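Local coordinates for ESX-5 secretion-associated protein EspG5 (Mycobacterium marinum, PDB 6VJ5) that acts as a specific chaperone for cognate PE/PPE proteins, helps keep their dimers from aggregating and is required for secretion of LipY and PE31/PPE18, at residues G203-A206 / S207-A210; K184-E188 / S189-V193. All coordinates share one frame; numbering follows the deposited sequence.

Interaction 1: G203-A206 / S207-A210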
ATOM      1  N   GLY C 203     -13.230 -38.054 -29.883  1.00 58.09           N
ATOM      2  CA  GLY C 203     -14.608 -38.463 -29.712  1.00 51.45           C
ATOM      3  C   GLY C 203     -15.613 -37.337 -29.672  1.00 52.52           C
ATOM      4  O   GLY C 203     -16.771 -37.571 -29.301  1.00 66.09           O
ATOM      5  N   ILE C 204     -15.222 -36.130 -30.051  1.00 49.30           N
ATOM      6  CA  ILE C 204     -16.115 -34.979 -30.053  1.00 50.87           C
ATOM      7  C   ILE C 204     -16.844 -34.951 -31.388  1.00 49.80           C
ATOM      8  O   ILE C 204     -16.219 -35.081 -32.448  1.00 55.22           O
ATOM      9  CB  ILE C 204     -15.339 -33.671 -29.819  1.00 47.98           C
ATOM     10  CG1 ILE C 204     -14.494 -33.775 -28.546  1.00 49.08           C
ATOM     11  CG2 ILE C 204     -16.304 -32.498 -29.729  1.00 46.21           C
ATOM     12  CD1 ILE C 204     -13.583 -32.579 -28.298  1.00 43.09           C
ATOM     13  N   SER C 205     -18.162 -34.776 -31.341  1.00 51.96           N
ATOM     14  CA  SER C 205     -18.979 -34.918 -32.538  1.00 43.93           C
ATOM     15  C   SER C 205     -18.739 -33.765 -33.505  1.00 49.87           C
ATOM     16  O   SER C 205     -18.381 -32.653 -33.110  1.00 48.01           O
ATOM     17  CB  SER C 205     -20.461 -34.987 -32.165  1.00 45.18           C
ATOM     18  OG  SER C 205     -20.994 -33.693 -31.928  1.00 59.00           O
ATOM     19  N   ALA C 206     -18.935 -34.047 -34.794  1.00 41.85           N
ATOM     20  CA  ALA C 206     -18.807 -33.003 -35.802  1.00 50.80           C
ATOM     21  C   ALA C 206     -19.705 -31.817 -35.485  1.00 50.44           C
ATOM     22  O   ALA C 206     -19.359 -30.673 -35.794  1.00 44.65           O
ATOM     23  CB  ALA C 206     -19.141 -33.565 -37.186  1.00 43.90           C
ATOM     24  N   SER C 207     -20.861 -32.064 -34.867  1.00 55.86           N
ATOM     25  CA  SER C 207     -21.737 -30.955 -34.503  1.00 52.12           C
ATOM     26  C   SER C 207     -21.162 -30.173 -33.329  1.00 45.35           C
ATOM     27  O   SER C 207     -21.157 -28.936 -33.338  1.00 50.83           O
ATOM     28  CB  SER C 207     -23.136 -31.471 -34.174  1.00 52.54           C
ATOM     29  OG  SER C 207     -24.100 -30.449 -34.378  1.00 74.10           O
ATOM     30  N   THR C 208     -20.649 -30.878 -32.320  1.00 46.98           N
ATOM     31  CA  THR C 208     -20.043 -30.200 -31.182  1.00 53.50           C
ATOM     32  C   THR C 208     -18.848 -29.356 -31.613  1.00 50.07           C
ATOM     33  O   THR C 208     -18.695 -28.214 -31.167  1.00 50.87           O
ATOM     34  CB  THR C 208     -19.635 -31.228 -30.129  1.00 54.59           C
ATOM     35  OG1 THR C 208     -20.765 -32.050 -29.803  1.00 55.48           O
ATOM     36  CG2 THR C 208     -19.133 -30.533 -28.877  1.00 55.37           C
ATOM     37  N   VAL C 209     -17.998 -29.891 -32.493  1.00 46.94           N
ATOM     38  CA  VAL C 209     -16.822 -29.142 -32.928  1.00 43.93           C
ATOM     39  C   VAL C 209     -17.235 -27.836 -33.599  1.00 52.38           C
ATOM     40  O   VAL C 209     -16.618 -26.786 -33.378  1.00 51.15           O
ATOM     41  CB  VAL C 209     -15.954 -30.003 -33.861  1.00 44.37           C
ATOM     42  CG1 VAL C 209     -14.893 -29.140 -34.531  1.00 48.50           C
ATOM     43  CG2 VAL C 209     -15.308 -31.135 -33.091  1.00 43.44           C
ATOM     44  N   ALA C 210     -18.273 -27.876 -34.435  1.00 47.17           N
ATOM     45  CA  ALA C 210     -18.698 -26.657 -35.120  1.00 51.90           C
ATOM     46  C   ALA C 210     -19.201 -25.613 -34.127  1.00 53.41           C
ATOM     47  O   ALA C 210     -18.857 -24.429 -34.234  1.00 50.05           O
ATOM     48  CB  ALA C 210     -19.777 -26.982 -36.153  1.00 53.37           C
TER
HETATM   49  O   HOH W   1     -19.679 -34.776 -28.849  1.00 55.24           O
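Ser205 meets Thr208 through its hydroxyl at the start of helix 206-217. Ser205 CB lies 3.8 Å from Thr208 OG1, and from there the chain turns so that OG sits between the backbone N and the carbonyl carbon (chi1 81°), facing the first turn of the helix. Ser205 OG accepts a nearly straight bond from Thr208 N, 2.9 Å long with an N-H...O angle of 164°. The same Ser205 OG stands 2.7 Å from Thr208 OG1. This is a serine N-cap: a side chain takes up a backbone N-H that the first turn cannot satisfy from within the helix. Asn170 reinforces it, with OD1 hydrogen-bonded to Ser205 OG and N to Thr208 OG1. A water adds a further link, accepting from Ser205 N and hydrogen-bonding to Thr208 OG1. The cap's carbonyl also serves the helix, since Val209 N donates to Ser205 O at 2.9 Å, almost along the C=O axis. In the next bond, from Ala210 N to Ala206 O at 3.3 Å, the donor stands 37° out of the carbonyl plane. Just before the cap, Ile204 supplies the apolar half of the contact. Ile204 CG2 reaches Thr208 CG2 at 3.5 Å, the two side chains crossing at about a right angle, and touches Val209 CG2 at 3.8 Å. Ile270 of strand 267-272 packs against both Ile204 and Thr208, while Met179 of helix 176-188 also meets Ile204.

Interaction 2: K184-E188 / S189-V193; sequences KSWQE and SGFNV
Trp186 lays one face of its indole over Phe191, whose ring presents its edge to the six-membered ring in a T-shaped pair with planes at 70° and centroids 5.2 Å apart. The pair sits at the C-terminal end of helix 176-188, which closes in a Schellman motif: Gly190 takes positive phi, its N bonds to Gln187 O, and Phe191 N turns back to Trp186 O. With CG anti to the backbone N (chi1 -165°), the indole of Trp186 is carried toward the 189-193 chain. Phe191 CA thus comes over the five-membered ring of Trp186 in a CH-pi contact, 3.8 Å from its centroid, and Phe191 CD1 lies 3.7 Å from Trp186 CD2. The phenyl ring of Phe191 in turn receives Gln187 CA over one face, 3.8 Å from its centroid, while the Gln187 side chain runs alongside, Gln187 CB coming 3.6 Å from Phe191 CZ. Beyond it, Gln187 OE1 accepts from Lys184 NZ in the carbonyl plane; that ammonium also bonds to the backbone of another protein's chain, which packs on Phe191 as well. Trp186 O takes two good bonds, from Phe191 N and from Ser189 OG, the latter 2.8 Å long, and a weak one from Ser189 N. A weak bond from Asn192 N to Ser189 OG ties the hydroxyl to the departing chain. At the indole edge, Trp186 NE1 donates to Asn192 O at 3.1 Å; this oxygen lies near the ring plane, although the donor stands well above the plane of the carbonyl.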
ATOM      1  N   LYS C 184      -5.591 -25.419 -27.933  1.00 46.99           N
ATOM      2  CA  LYS C 184      -4.587 -24.386 -28.176  1.00 49.35           C
ATOM      3  C   LYS C 184      -4.114 -24.412 -29.626  1.00 53.84           C
ATOM      4  O   LYS C 184      -4.043 -23.368 -30.285  1.00 50.01           O
ATOM      5  CB  LYS C 184      -3.416 -24.567 -27.206  1.00 47.30           C
ATOM      6  CG  LYS C 184      -2.239 -23.627 -27.442  1.00 50.00           C
ATOM      7  CD  LYS C 184      -2.665 -22.172 -27.450  1.00 54.55           C
ATOM      8  CE  LYS C 184      -3.253 -21.748 -26.117  1.00 46.19           C
ATOM      9  NZ  LYS C 184      -3.416 -20.268 -26.086  1.00 49.37           N
ATOM     10  N   SER C 185      -3.803 -25.604 -30.146  1.00 51.10           N
ATOM     11  CA  SER C 185      -3.417 -25.721 -31.549  1.00 53.92           C
ATOM     12  C   SER C 185      -4.530 -25.241 -32.473  1.00 55.78           C
ATOM     13  O   SER C 185      -4.271 -24.537 -33.454  1.00 55.29           O
ATOM     14  CB  SER C 185      -3.054 -27.168 -31.875  1.00 53.56           C
ATOM     15  OG  SER C 185      -2.020 -27.641 -31.032  1.00 58.88           O
ATOM     16  N   TRP C 186      -5.778 -25.628 -32.190  1.00 50.23           N
ATOM     17  CA  TRP C 186      -6.883 -25.230 -33.059  1.00 47.34           C
ATOM     18  C   TRP C 186      -7.026 -23.717 -33.090  1.00 49.81           C
ATOM     19  O   TRP C 186      -7.222 -23.123 -34.157  1.00 50.47           O
ATOM     20  CB  TRP C 186      -8.183 -25.877 -32.587  1.00 44.52           C
ATOM     21  CG  TRP C 186      -9.286 -25.823 -33.600  1.00 55.20           C
ATOM     22  CD1 TRP C 186      -9.153 -25.722 -34.952  1.00 57.03           C
ATOM     23  CD2 TRP C 186     -10.692 -25.864 -33.337  1.00 50.54           C
ATOM     24  NE1 TRP C 186     -10.389 -25.697 -35.550  1.00 60.01           N
ATOM     25  CE2 TRP C 186     -11.351 -25.782 -34.579  1.00 58.56           C
ATOM     26  CE3 TRP C 186     -11.458 -25.963 -32.173  1.00 52.77           C
ATOM     27  CZ2 TRP C 186     -12.738 -25.795 -34.689  1.00 53.13           C
ATOM     28  CZ3 TRP C 186     -12.835 -25.979 -32.284  1.00 54.37           C
ATOM     29  CH2 TRP C 186     -13.460 -25.895 -33.532  1.00 52.98           C
ATOM     30  N   GLN C 187      -6.930 -23.077 -31.924  1.00 57.52           N
ATOM     31  CA  GLN C 187      -6.899 -21.622 -31.867  1.00 53.34           C
ATOM     32  C   GLN C 187      -5.742 -21.066 -32.685  1.00 57.35           C
ATOM     33  O   GLN C 187      -5.902 -20.077 -33.409  1.00 59.35           O
ATOM     34  CB  GLN C 187      -6.787 -21.178 -30.408  1.00 52.97           C
ATOM     35  CG  GLN C 187      -6.734 -19.683 -30.167  1.00 58.19           C
ATOM     36  CD  GLN C 187      -6.280 -19.365 -28.750  1.00 53.89           C
ATOM     37  OE1 GLN C 187      -5.315 -19.948 -28.253  1.00 50.39           O
ATOM     38  NE2 GLN C 187      -6.989 -18.455 -28.085  1.00 46.60           N
ATOM     39  N   GLU C 188      -4.564 -21.688 -32.575  1.00 59.54           N
ATOM     40  CA  GLU C 188      -3.395 -21.199 -33.298  1.00 59.74           C
ATOM     41  C   GLU C 188      -3.608 -21.254 -34.803  1.00 58.84           C
ATOM     42  O   GLU C 188      -3.108 -20.391 -35.532  1.00 62.95           O
ATOM     43  CB  GLU C 188      -2.157 -22.004 -32.888  1.00 57.17           C
ATOM     44  CG  GLU C 188      -1.649 -21.658 -31.492  1.00 63.60           C
ATOM     45  CD  GLU C 188      -0.527 -22.565 -31.007  1.00 68.54           C
ATOM     46  OE1 GLU C 188      -0.269 -23.612 -31.641  1.00 69.63           O
ATOM     47  OE2 GLU C 188       0.094 -22.222 -29.979  1.00 72.05           O
ATOM     48  N   SER C 189      -4.350 -22.248 -35.287  1.00 59.63           N
ATOM     49  CA  SER C 189      -4.669 -22.335 -36.707  1.00 65.97           C
ATOM     50  C   SER C 189      -5.750 -21.349 -37.127  1.00 62.30           C
ATOM     51  O   SER C 189      -6.139 -21.344 -38.300  1.00 62.43           O
ATOM     52  CB  SER C 189      -5.115 -23.757 -37.069  1.00 57.33           C
ATOM     53  OG  SER C 189      -6.472 -23.977 -36.722  1.00 62.66           O
ATOM     54  N   GLY C 190      -6.238 -20.519 -36.209  1.00 51.12           N
ATOM     55  CA  GLY C 190      -7.362 -19.656 -36.506  1.00 53.44           C
ATOM     56  C   GLY C 190      -8.714 -20.321 -36.411  1.00 56.52           C
ATOM     57  O   GLY C 190      -9.698 -19.762 -36.904  1.00 54.36           O
ATOM     58  N   PHE C 191      -8.797 -21.498 -35.784  1.00 62.79           N
ATOM     59  CA  PHE C 191     -10.040 -22.268 -35.715  1.00 62.78           C
ATOM     60  C   PHE C 191     -10.460 -22.739 -37.105  1.00 66.28           C
ATOM     61  O   PHE C 191     -11.642 -22.740 -37.450  1.00 68.08           O
ATOM     62  CB  PHE C 191     -11.153 -21.464 -35.040  1.00 60.48           C
ATOM     63  CG  PHE C 191     -10.898 -21.219 -33.582  1.00 60.51           C
ATOM     64  CD1 PHE C 191     -11.113 -22.223 -32.648  1.00 54.17           C
ATOM     65  CD2 PHE C 191     -10.409 -19.999 -33.147  1.00 63.73           C
ATOM     66  CE1 PHE C 191     -10.860 -22.006 -31.306  1.00 56.64           C
ATOM     67  CE2 PHE C 191     -10.154 -19.776 -31.804  1.00 60.57           C
ATOM     68  CZ  PHE C 191     -10.380 -20.780 -30.883  1.00 56.76           C
ATOM     69  N   ASN C 192      -9.477 -23.162 -37.895  1.00 73.11           N
ATOM     70  CA  ASN C 192      -9.732 -23.560 -39.270  1.00 73.74           C
ATOM     71  C   ASN C 192     -10.581 -24.822 -39.317  1.00 66.85           C
ATOM     72  O   ASN C 192     -10.308 -25.797 -38.608  1.00 52.12           O
ATOM     73  CB  ASN C 192      -8.414 -23.788 -39.999  1.00 78.82           C
ATOM     74  CG  ASN C 192      -8.607 -24.052 -41.473  1.00 77.26           C
ATOM     75  OD1 ASN C 192      -8.291 -25.132 -41.967  1.00 73.49           O
ATOM     76  ND2 ASN C 192      -9.151 -23.070 -42.183  1.00 78.36           N
ATOM     77  N   VAL C 193     -11.589 -24.808 -40.189  1.00 67.12           N
ATOM     78  CA  VAL C 193     -12.553 -25.895 -40.264  1.00 66.34           C
ATOM     79  C   VAL C 193     -11.907 -27.216 -40.639  1.00 61.48           C
ATOM     80  O   VAL C 193     -12.503 -28.274 -40.411  1.00 57.98           O
ATOM     81  CB  VAL C 193     -13.659 -25.536 -41.278  1.00 72.84           C
ATOM     82  CG1 VAL C 193     -14.347 -24.239 -40.885  1.00 80.32           C
ATOM     83  CG2 VAL C 193     -13.065 -25.434 -42.681  1.00 64.85           C
TER

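Overall arrangement
Interaction 2 comes first along the chain, at the end of helix 176-188, which leads on from the outermost strand 172-175 of the large antiparallel sheet. Interaction 1 follows after the short helix 197-200, where helix 206-217 opens. Their centres lie about 15 Å apart, on the same side of the chain's centre and 27 to 28 Å out from it. They meet where Trp186 packs against helix 206-217, Trp186 CH2 lying 3.3 Å from Val209 O. Further along that helix, Leu216 and Ser217 touch Phe191, whereas Ile204 and Thr208 rest on strand 267-272. A second protein chain touches interaction 2; no other chain of the assembly touches interaction 1.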